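Local atomic coordinates of exoglucanase A (PDB entry 7CBD), a protein that hydrolyses the beta-1,4-glucosidic linkages of cellulose with inversion of anomeric configuration, releasing cellobiose from the non-reducing chain ends. Residues A40-V45 with I431-P436; Y120-D126 with Y176-K180; E241-S245 with Y319-V325. All coordinates share one frame; numbering follows the deposited sequence.

The three contacts lie on the periphery of the family 6 catalytic domain, around mostly parallel strands. Contact 1 spans nearly the whole chain, tying helix 36-45 to the loop after helix 417-425, so the other two are nested within the loop it closes. They follow in series: contact 2 pairs helices 114-132 and 161-182, on either side of strand 141-146 in sequence, and contact 3 joins the loop after strand 228-231 to the end of helix 316-323. The centres of contacts 2 and 3 are about 43 Å apart, those of contacts 1 and 3 about 29 Å. All three thus join outer helices and loops of the domain, away from the predicted catalytic D149 and D371.

Contact 1: A40-V45 with I431-P436; sequences AKMRTV and IGGTTP
Two consecutive helix residues, R43 and T44, grip the extended loop I431-P436 at two places. T44 OG1 gives its proton to G432 O at 2.6 Å and receives one from T434 OG1 at 2.7 Å, forming a short relay between a carbonyl and a second hydroxyl. With chi1 -59° the T44 hydroxyl stands beside its own backbone N, while CG2 turns to the I431 side. R43 takes T434 O side-on with two nitrogens, NE at 2.8 Å and NH2 at 2.9 Å; both bonds are bent, and the oxygen sits somewhat out of the guanidinium plane. A bend at chi3 (-63°) folds the guanidinium back so that A40 CA lies against one face, near its rim. Between these grips T434 N donates to A40 O at 3.0 Å, coming from above the carbonyl plane, opposite the face reached by T44 N. Farther along, I431 CD1 meets V45 CG2 at 3.6 Å, and the extended chain of K41 runs past I431 O to a water that also accepts from I431 N. Behind the helix, M42 and V45 pack on F420 of helix 417-425, and R43 touches N26 and A29 of helix 19-30. The loop is thus held chiefly through its backbone: three of its carbonyl or amide groups find partners on the helix, with a small apolar patch at the I431 end.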
loop_
_atom_site.group_PDB
_atom_site.type_symbol
_atom_site.label_atom_id
_atom_site.label_comp_id
_atom_site.label_asym_id
_atom_site.label_seq_id
_atom_site.Cartn_x
_atom_site.Cartn_y
_atom_site.Cartn_z
ATOM N N ALA A 40 -9.393 10.240 -21.233
ATOM C CA ALA A 40 -8.001 10.245 -21.678
ATOM C C ALA A 40 -7.037 10.093 -20.503
ATOM O O ALA A 40 -6.012 9.404 -20.611
ATOM C CB ALA A 40 -7.713 11.527 -22.467
ATOM N N LYS A 41 -7.343 10.739 -19.373
ATOM C CA LYS A 41 -6.513 10.576 -18.181
ATOM C C LYS A 41 -6.567 9.144 -17.663
ATOM O O LYS A 41 -5.541 8.576 -17.271
ATOM C CB LYS A 41 -6.981 11.530 -17.085
ATOM C CG LYS A 41 -6.742 13.006 -17.360
ATOM C CD LYS A 41 -7.317 13.815 -16.201
ATOM C CE LYS A 41 -6.891 15.268 -16.214
ATOM N NZ LYS A 41 -7.377 15.956 -14.982
ATOM N N MET A 42 -7.761 8.545 -17.655
ATOM C CA MET A 42 -7.877 7.147 -17.250
ATOM C C MET A 42 -7.039 6.244 -18.147
ATOM O O MET A 42 -6.383 5.318 -17.660
ATOM C CB MET A 42 -9.341 6.712 -17.242
ATOM C CG MET A 42 -10.178 7.423 -16.199
ATOM S SD MET A 42 -11.862 6.774 -16.163
ATOM C CE MET A 42 -12.486 7.542 -14.670
ATOM N N ARG A 43 -7.019 6.515 -19.458
ATOM C CA ARG A 43 -6.189 5.707 -20.347
ATOM C C ARG A 43 -4.712 5.800 -19.973
ATOM O O ARG A 43 -3.987 4.804 -20.044
ATOM C CB ARG A 43 -6.432 6.094 -21.804
ATOM C CG ARG A 43 -7.833 5.723 -22.285
ATOM C CD ARG A 43 -7.978 5.821 -23.794
ATOM N NE ARG A 43 -7.790 7.182 -24.292
ATOM C CZ ARG A 43 -8.777 8.053 -24.501
ATOM N NH1 ARG A 43 -10.040 7.729 -24.241
ATOM N NH2 ARG A 43 -8.496 9.262 -24.970
ATOM N N THR A 44 -4.250 6.981 -19.553
ATOM C CA THR A 44 -2.870 7.103 -19.082
ATOM C C THR A 44 -2.629 6.241 -17.849
ATOM O O THR A 44 -1.596 5.570 -17.740
ATOM C CB THR A 44 -2.552 8.564 -18.772
ATOM O OG1 THR A 44 -2.741 9.339 -19.955
ATOM C CG2 THR A 44 -1.111 8.717 -18.282
ATOM N N VAL A 45 -3.578 6.240 -16.914
ATOM C CA VAL A 45 -3.436 5.440 -15.700
ATOM C C VAL A 45 -3.275 3.961 -16.036
ATOM O O VAL A 45 -2.506 3.242 -15.381
ATOM C CB VAL A 45 -4.635 5.704 -14.771
ATOM C CG1 VAL A 45 -4.665 4.724 -13.601
ATOM C CG2 VAL A 45 -4.603 7.136 -14.263
ATOM N N ILE A 431 -2.676 14.300 -14.004
ATOM C CA ILE A 431 -2.454 13.268 -15.007
ATOM C C ILE A 431 -2.680 13.870 -16.387
ATOM O O ILE A 431 -3.664 14.581 -16.608
ATOM C CB ILE A 431 -3.388 12.072 -14.762
ATOM C CG1 ILE A 431 -3.071 11.414 -13.411
ATOM C CG2 ILE A 431 -3.290 11.067 -15.901
ATOM C CD1 ILE A 431 -4.175 10.482 -12.934
ATOM N N GLY A 432 -1.765 13.593 -17.311
ATOM C CA GLY A 432 -1.968 13.951 -18.702
ATOM C C GLY A 432 -2.763 12.879 -19.429
ATOM O O GLY A 432 -2.775 11.725 -19.036
ATOM N N GLY A 433 -3.438 13.276 -20.502
ATOM C CA GLY A 433 -4.252 12.334 -21.252
ATOM C C GLY A 433 -3.468 11.577 -22.310
ATOM O O GLY A 433 -2.462 12.050 -22.837
ATOM N N THR A 434 -3.942 10.369 -22.612
ATOM C CA THR A 434 -3.425 9.544 -23.699
ATOM C C THR A 434 -4.553 9.327 -24.696
ATOM O O THR A 434 -5.677 9.002 -24.297
ATOM C CB THR A 434 -2.948 8.180 -23.171
ATOM O OG1 THR A 434 -1.844 8.366 -22.282
ATOM C CG2 THR A 434 -2.512 7.282 -24.323
ATOM N N THR A 435 -4.258 9.501 -25.983
ATOM C CA THR A 435 -5.257 9.368 -27.040
ATOM C C THR A 435 -4.729 8.418 -28.105
ATOM O O THR A 435 -3.647 8.672 -28.677
ATOM C CB THR A 435 -5.576 10.735 -27.646
ATOM O OG1 THR A 435 -6.090 11.591 -26.620
ATOM C CG2 THR A 435 -6.605 10.609 -28.767
ATOM N N PRO A 436 -5.433 7.334 -28.415
ATOM C CA PRO A 436 -4.970 6.452 -29.491
ATOM C C PRO A 436 -5.006 7.157 -30.839
ATOM O O PRO A 436 -5.815 8.061 -31.079
ATOM C CB PRO A 436 -5.956 5.279 -29.451
ATOM C CG PRO A 436 -7.134 5.775 -28.712
ATOM C CD PRO A 436 -6.665 6.842 -27.774
HETATM O O HOH W 1 -5.676 14.462 -12.802
#

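Contact 2: Y120-D126 with Y176-K180; sequences YKSEYID and YALDK
D126 OD1 is the polar hub: Y176 OH donates to it at 2.6 Å, on the syn lone pair, and K180 NZ forms a longer salt bridge to the same oxygen at 3.4 Å. The carboxylate lies at the edge of the phenol, its plane 41° from that of the ring. The ammonium is likely to help keep D126 ionised. K180 CG lies over one face of the Y176 ring, 3.7 Å above the plane near its rim; bends at chi2 and chi3 then bring NZ round to D126, and NZ also donates to a water bound to D126 O. Over the opposite face lies K121, with CG 3.6 Å from the ring centroid and nearly on the normal, a CH-pi contact. The ring is therefore sandwiched between the aliphatic parts of two lysines. It swings into this slot with CG anti to the backbone N (chi1 -168°). I125 completes the inner side, CG2 reaching Y176 CE2 at 3.7 Å and CD1 reaching A177 CB at 3.9 Å, and it also packs on I93 of strand 87-93. Y120, whose hydroxyl bonds E147, has I125 CG1 over one ring face. The axes of segments 120-126 and 176-180 cross at -51°, 10.5 Å apart at closest. Such packing of neighbouring helices outside parallel strands is characteristic of the distorted beta/alpha barrel of glycoside hydrolase family 6.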
loop_
_atom_site.group_PDB
_atom_site.type_symbol
_atom_site.label_atom_id
_atom_site.label_comp_id
_atom_site.label_asym_id
_atom_site.label_seq_id
_atom_site.Cartn_x
_atom_site.Cartn_y
_atom_site.Cartn_z
ATOM N N TYR A 120 -1.585 -21.798 5.963
ATOM C CA TYR A 120 -0.789 -20.691 5.440
ATOM C C TYR A 120 0.529 -21.194 4.864
ATOM O O TYR A 120 0.935 -20.804 3.765
ATOM C CB TYR A 120 -0.514 -19.694 6.559
ATOM C CG TYR A 120 0.277 -18.471 6.138
ATOM C CD1 TYR A 120 -0.327 -17.451 5.401
ATOM C CD2 TYR A 120 1.612 -18.315 6.509
ATOM C CE1 TYR A 120 0.377 -16.315 5.040
ATOM C CE2 TYR A 120 2.332 -17.178 6.143
ATOM C CZ TYR A 120 1.702 -16.183 5.414
ATOM O OH TYR A 120 2.400 -15.060 5.060
ATOM N N LYS A 121 1.198 -22.086 5.590
ATOM C CA LYS A 121 2.481 -22.597 5.128
ATOM C C LYS A 121 2.317 -23.479 3.896
ATOM O O LYS A 121 2.982 -23.265 2.878
ATOM C CB LYS A 121 3.171 -23.375 6.251
ATOM C CG LYS A 121 3.589 -22.539 7.444
ATOM C CD LYS A 121 4.211 -23.410 8.518
ATOM C CE LYS A 121 4.690 -22.597 9.709
ATOM N NZ LYS A 121 5.175 -23.499 10.788
ATOM N N SER A 122 1.428 -24.471 3.965
ATOM C CA SER A 122 1.397 -25.529 2.962
ATOM C C SER A 122 0.555 -25.191 1.741
ATOM O O SER A 122 0.874 -25.651 0.639
ATOM C CB SER A 122 0.894 -26.835 3.587
ATOM O OG SER A 122 -0.498 -26.778 3.832
ATOM N N GLU A 123 -0.516 -24.412 1.906
ATOM C CA GLU A 123 -1.438 -24.118 0.819
ATOM C C GLU A 123 -1.345 -22.692 0.306
ATOM O O GLU A 123 -1.960 -22.378 -0.721
ATOM C CB GLU A 123 -2.889 -24.405 1.247
ATOM C CG GLU A 123 -3.178 -25.865 1.549
ATOM C CD GLU A 123 -4.531 -26.076 2.226
ATOM O OE1 GLU A 123 -5.505 -25.375 1.867
ATOM O OE2 GLU A 123 -4.616 -26.938 3.133
ATOM N N TYR A 124 -0.601 -21.823 0.987
ATOM C CA TYR A 124 -0.440 -20.446 0.531
ATOM C C TYR A 124 1.023 -20.154 0.208
ATOM O O TYR A 124 1.362 -19.971 -0.966
ATOM C CB TYR A 124 -1.054 -19.472 1.547
ATOM C CG TYR A 124 -0.949 -18.036 1.097
ATOM C CD1 TYR A 124 -1.812 -17.519 0.131
ATOM C CD2 TYR A 124 0.030 -17.202 1.622
ATOM C CE1 TYR A 124 -1.688 -16.196 -0.310
ATOM C CE2 TYR A 124 0.160 -15.884 1.190
ATOM C CZ TYR A 124 -0.701 -15.388 0.227
ATOM O OH TYR A 124 -0.561 -14.086 -0.199
ATOM N N ILE A 125 1.913 -20.132 1.203
ATOM C CA ILE A 125 3.310 -19.804 0.926
ATOM C C ILE A 125 3.958 -20.857 0.028
ATOM O O ILE A 125 4.640 -20.524 -0.948
ATOM C CB ILE A 125 4.107 -19.587 2.226
ATOM C CG1 ILE A 125 3.582 -18.373 3.004
ATOM C CG2 ILE A 125 5.592 -19.424 1.914
ATOM C CD1 ILE A 125 3.650 -17.056 2.260
ATOM N N ASP A 126 3.788 -22.141 0.354
ATOM C CA ASP A 126 4.494 -23.164 -0.424
ATOM C C ASP A 126 4.166 -23.108 -1.911
ATOM O O ASP A 126 5.105 -23.120 -2.726
ATOM C CB ASP A 126 4.279 -24.570 0.154
ATOM C CG ASP A 126 5.093 -24.831 1.412
ATOM O OD1 ASP A 126 5.887 -23.957 1.825
ATOM O OD2 ASP A 126 4.918 -25.926 1.993
ATOM N N TYR A 176 8.149 -17.646 8.198
ATOM C CA TYR A 176 8.076 -18.680 7.170
ATOM C C TYR A 176 8.092 -18.068 5.775
ATOM O O TYR A 176 8.800 -18.549 4.883
ATOM C CB TYR A 176 6.818 -19.517 7.380
ATOM C CG TYR A 176 6.783 -20.778 6.548
ATOM C CD1 TYR A 176 7.434 -21.930 6.974
ATOM C CD2 TYR A 176 6.111 -20.813 5.331
ATOM C CE1 TYR A 176 7.399 -23.088 6.218
ATOM C CE2 TYR A 176 6.074 -21.966 4.566
ATOM C CZ TYR A 176 6.727 -23.096 5.013
ATOM O OH TYR A 176 6.690 -24.244 4.255
ATOM N N ALA A 177 7.302 -17.009 5.565
ATOM C CA ALA A 177 7.286 -16.325 4.280
ATOM C C ALA A 177 8.677 -15.832 3.921
ATOM O O ALA A 177 9.165 -16.065 2.807
ATOM C CB ALA A 177 6.294 -15.164 4.327
ATOM N N LEU A 178 9.342 -15.166 4.870
ATOM C CA LEU A 178 10.681 -14.642 4.617
ATOM C C LEU A 178 11.676 -15.760 4.330
ATOM O O LEU A 178 12.490 -15.649 3.404
ATOM C CB LEU A 178 11.149 -13.802 5.802
ATOM C CG LEU A 178 10.439 -12.462 6.012
ATOM C CD1 LEU A 178 10.927 -11.843 7.301
ATOM C CD2 LEU A 178 10.686 -11.514 4.857
ATOM N N ASP A 179 11.626 -16.849 5.105
ATOM C CA ASP A 179 12.560 -17.952 4.890
ATOM C C ASP A 179 12.381 -18.548 3.499
ATOM O O ASP A 179 13.360 -18.779 2.774
ATOM C CB ASP A 179 12.354 -19.046 5.945
ATOM C CG ASP A 179 12.955 -18.706 7.308
ATOM O OD1 ASP A 179 13.813 -17.796 7.408
ATOM O OD2 ASP A 179 12.571 -19.380 8.291
ATOM N N LYS A 180 11.130 -18.812 3.109
ATOM C CA LYS A 180 10.876 -19.456 1.824
ATOM C C LYS A 180 11.196 -18.529 0.662
ATOM O O LYS A 180 11.750 -18.964 -0.353
ATOM C CB LYS A 180 9.423 -19.921 1.750
ATOM C CG LYS A 180 9.118 -21.063 2.703
ATOM C CD LYS A 180 9.636 -22.381 2.166
ATOM C CE LYS A 180 8.810 -22.830 0.965
ATOM N NZ LYS A 180 9.042 -24.257 0.588
HETATM O O HOH W 2 7.645 -24.209 -1.879
#

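Contact 3: E241-S245 with Y319-V325; sequences EPLLS and YVDANRV
The side chains of L244 and Y319 lie alongside one another, pointing opposite ways, L244 CD2 coming within 3.5 Å of Y319 CE2 at an oblique approach. The other methyl, CD1, lies against the R324 backbone, while N323 lies across L244, its CB near CD2. N323 lays its ND2 over the centre of the Y319 ring, 3.4 Å above the plane, and its OD1 accepts from T311 N. The side chains of E241 and V325 likewise point opposite ways as they pass: the glutamate, bent at chi2 (-71°), turns its carboxylate to the V325 amide, which donates to OE1 on the syn lone pair at 2.8 Å and 176°. OE2 takes the next amide, D326 N, so the carboxylate receives successive N-H groups just past the helix. P242 CD meets the V325 CG1 methyl at 3.8 Å. A water donates to E241 OE1 and to N323 O and accepts from L244 N; another joins L243 O to Y319 OH. With an alanine here in place of E241 the carboxylate is gone, which would probably leave the V325 and D326 amides without their acceptor and the bridging water without one tie. The contact thus joins apolar leucine packing to a buried carboxylate, probably ionised, whose oxygens are met by backbone amides and water.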
loop_
_atom_site.group_PDB
_atom_site.type_symbol
_atom_site.label_atom_id
_atom_site.label_comp_id
_atom_site.label_asym_id
_atom_site.label_seq_id
_atom_site.Cartn_x
_atom_site.Cartn_y
_atom_site.Cartn_z
ATOM N N GLU A 241 3.591 16.885 2.881
ATOM C CA GLU A 241 2.689 17.987 3.184
ATOM C C GLU A 241 3.407 19.274 2.800
ATOM O O GLU A 241 4.245 19.764 3.569
ATOM C CB GLU A 241 2.317 17.994 4.668
ATOM C CG GLU A 241 1.235 16.982 5.037
ATOM C CD GLU A 241 -0.146 17.354 4.510
ATOM O OE1 GLU A 241 -0.296 18.425 3.878
ATOM O OE2 GLU A 241 -1.089 16.568 4.725
ATOM N N PRO A 242 3.124 19.854 1.630
ATOM C CA PRO A 242 3.960 20.962 1.136
ATOM C C PRO A 242 3.852 22.233 1.958
ATOM O O PRO A 242 4.826 22.991 2.051
ATOM C CB PRO A 242 3.437 21.181 -0.289
ATOM C CG PRO A 242 2.022 20.664 -0.247
ATOM C CD PRO A 242 2.070 19.478 0.673
ATOM N N LEU A 243 2.685 22.503 2.535
ATOM C CA LEU A 243 2.490 23.708 3.324
ATOM C C LEU A 243 2.842 23.485 4.784
ATOM O O LEU A 243 3.334 24.404 5.446
ATOM C CB LEU A 243 1.047 24.206 3.172
ATOM C CG LEU A 243 0.578 24.431 1.726
ATOM C CD1 LEU A 243 -0.871 24.911 1.700
ATOM C CD2 LEU A 243 1.483 25.416 0.989
ATOM N N LEU A 244 2.654 22.270 5.282
ATOM C CA LEU A 244 2.998 21.919 6.657
ATOM C C LEU A 244 4.321 21.155 6.681
ATOM O O LEU A 244 4.396 19.993 7.085
ATOM C CB LEU A 244 1.867 21.108 7.283
ATOM C CG LEU A 244 0.493 21.783 7.332
ATOM C CD1 LEU A 244 -0.565 20.832 7.870
ATOM C CD2 LEU A 244 0.556 23.052 8.176
ATOM N N SER A 245 5.375 21.834 6.228
ATOM C CA SER A 245 6.673 21.205 6.019
ATOM C C SER A 245 7.533 21.173 7.272
ATOM O O SER A 245 8.623 20.589 7.242
ATOM C CB SER A 245 7.431 21.929 4.903
ATOM O OG SER A 245 7.695 23.268 5.283
ATOM N N TYR A 319 -5.252 26.375 11.486
ATOM C CA TYR A 319 -4.060 26.404 10.646
ATOM C C TYR A 319 -3.829 25.053 9.992
ATOM O O TYR A 319 -3.609 24.965 8.779
ATOM C CB TYR A 319 -2.850 26.794 11.493
ATOM C CG TYR A 319 -1.571 26.973 10.711
ATOM C CD1 TYR A 319 -1.271 28.187 10.106
ATOM C CD2 TYR A 319 -0.653 25.935 10.589
ATOM C CE1 TYR A 319 -0.097 28.360 9.394
ATOM C CE2 TYR A 319 0.527 26.099 9.880
ATOM C CZ TYR A 319 0.802 27.320 9.286
ATOM O OH TYR A 319 1.966 27.508 8.573
ATOM N N VAL A 320 -3.859 23.982 10.789
ATOM C CA VAL A 320 -3.624 22.654 10.236
ATOM C C VAL A 320 -4.736 22.273 9.271
ATOM O O VAL A 320 -4.475 21.764 8.177
ATOM C CB VAL A 320 -3.435 21.625 11.365
ATOM C CG1 VAL A 320 -3.590 20.203 10.834
ATOM C CG2 VAL A 320 -2.076 21.823 12.020
ATOM N N ASP A 321 -5.992 22.540 9.644
ATOM C CA ASP A 321 -7.108 22.091 8.820
ATOM C C ASP A 321 -7.189 22.846 7.497
ATOM O O ASP A 321 -7.655 22.288 6.496
ATOM C CB ASP A 321 -8.416 22.183 9.608
ATOM C CG ASP A 321 -8.497 21.154 10.729
ATOM O OD1 ASP A 321 -7.672 20.206 10.740
ATOM O OD2 ASP A 321 -9.383 21.297 11.602
ATOM N N ALA A 322 -6.738 24.100 7.463
ATOM C CA ALA A 322 -6.746 24.842 6.208
ATOM C C ALA A 322 -5.563 24.482 5.319
ATOM O O ALA A 322 -5.645 24.633 4.096
ATOM C CB ALA A 322 -6.738 26.347 6.479
ATOM N N ASN A 323 -4.464 24.003 5.903
ATOM C CA ASN A 323 -3.211 23.869 5.177
ATOM C C ASN A 323 -2.793 22.434 4.885
ATOM O O ASN A 323 -1.874 22.237 4.082
ATOM C CB ASN A 323 -2.087 24.613 5.911
ATOM C CG ASN A 323 -2.285 26.113 5.884
ATOM O OD1 ASN A 323 -2.554 26.687 4.829
ATOM N ND2 ASN A 323 -2.164 26.754 7.038
ATOM N N ARG A 324 -3.432 21.436 5.493
ATOM C CA ARG A 324 -3.098 20.051 5.203
ATOM C C ARG A 324 -3.695 19.621 3.870
ATOM O O ARG A 324 -4.829 19.979 3.539
ATOM C CB ARG A 324 -3.605 19.133 6.317
ATOM C CG ARG A 324 -5.117 19.130 6.588
ATOM C CD ARG A 324 -5.368 18.231 7.781
ATOM N NE ARG A 324 -6.627 18.395 8.508
ATOM C CZ ARG A 324 -7.715 17.654 8.318
ATOM N NH1 ARG A 324 -7.757 16.751 7.348
ATOM N NH2 ARG A 324 -8.775 17.838 9.088
ATOM N N VAL A 325 -2.920 18.851 3.102
ATOM C CA VAL A 325 -3.464 18.293 1.871
ATOM C C VAL A 325 -4.262 17.028 2.153
ATOM O O VAL A 325 -5.225 16.736 1.440
ATOM C CB VAL A 325 -2.409 18.101 0.762
ATOM C CG1 VAL A 325 -1.683 19.415 0.482
ATOM C CG2 VAL A 325 -1.425 16.997 1.116
HETATM O O HOH W 3 0.519 20.909 3.386
HETATM O O HOH W 4 3.593 25.534 7.915
#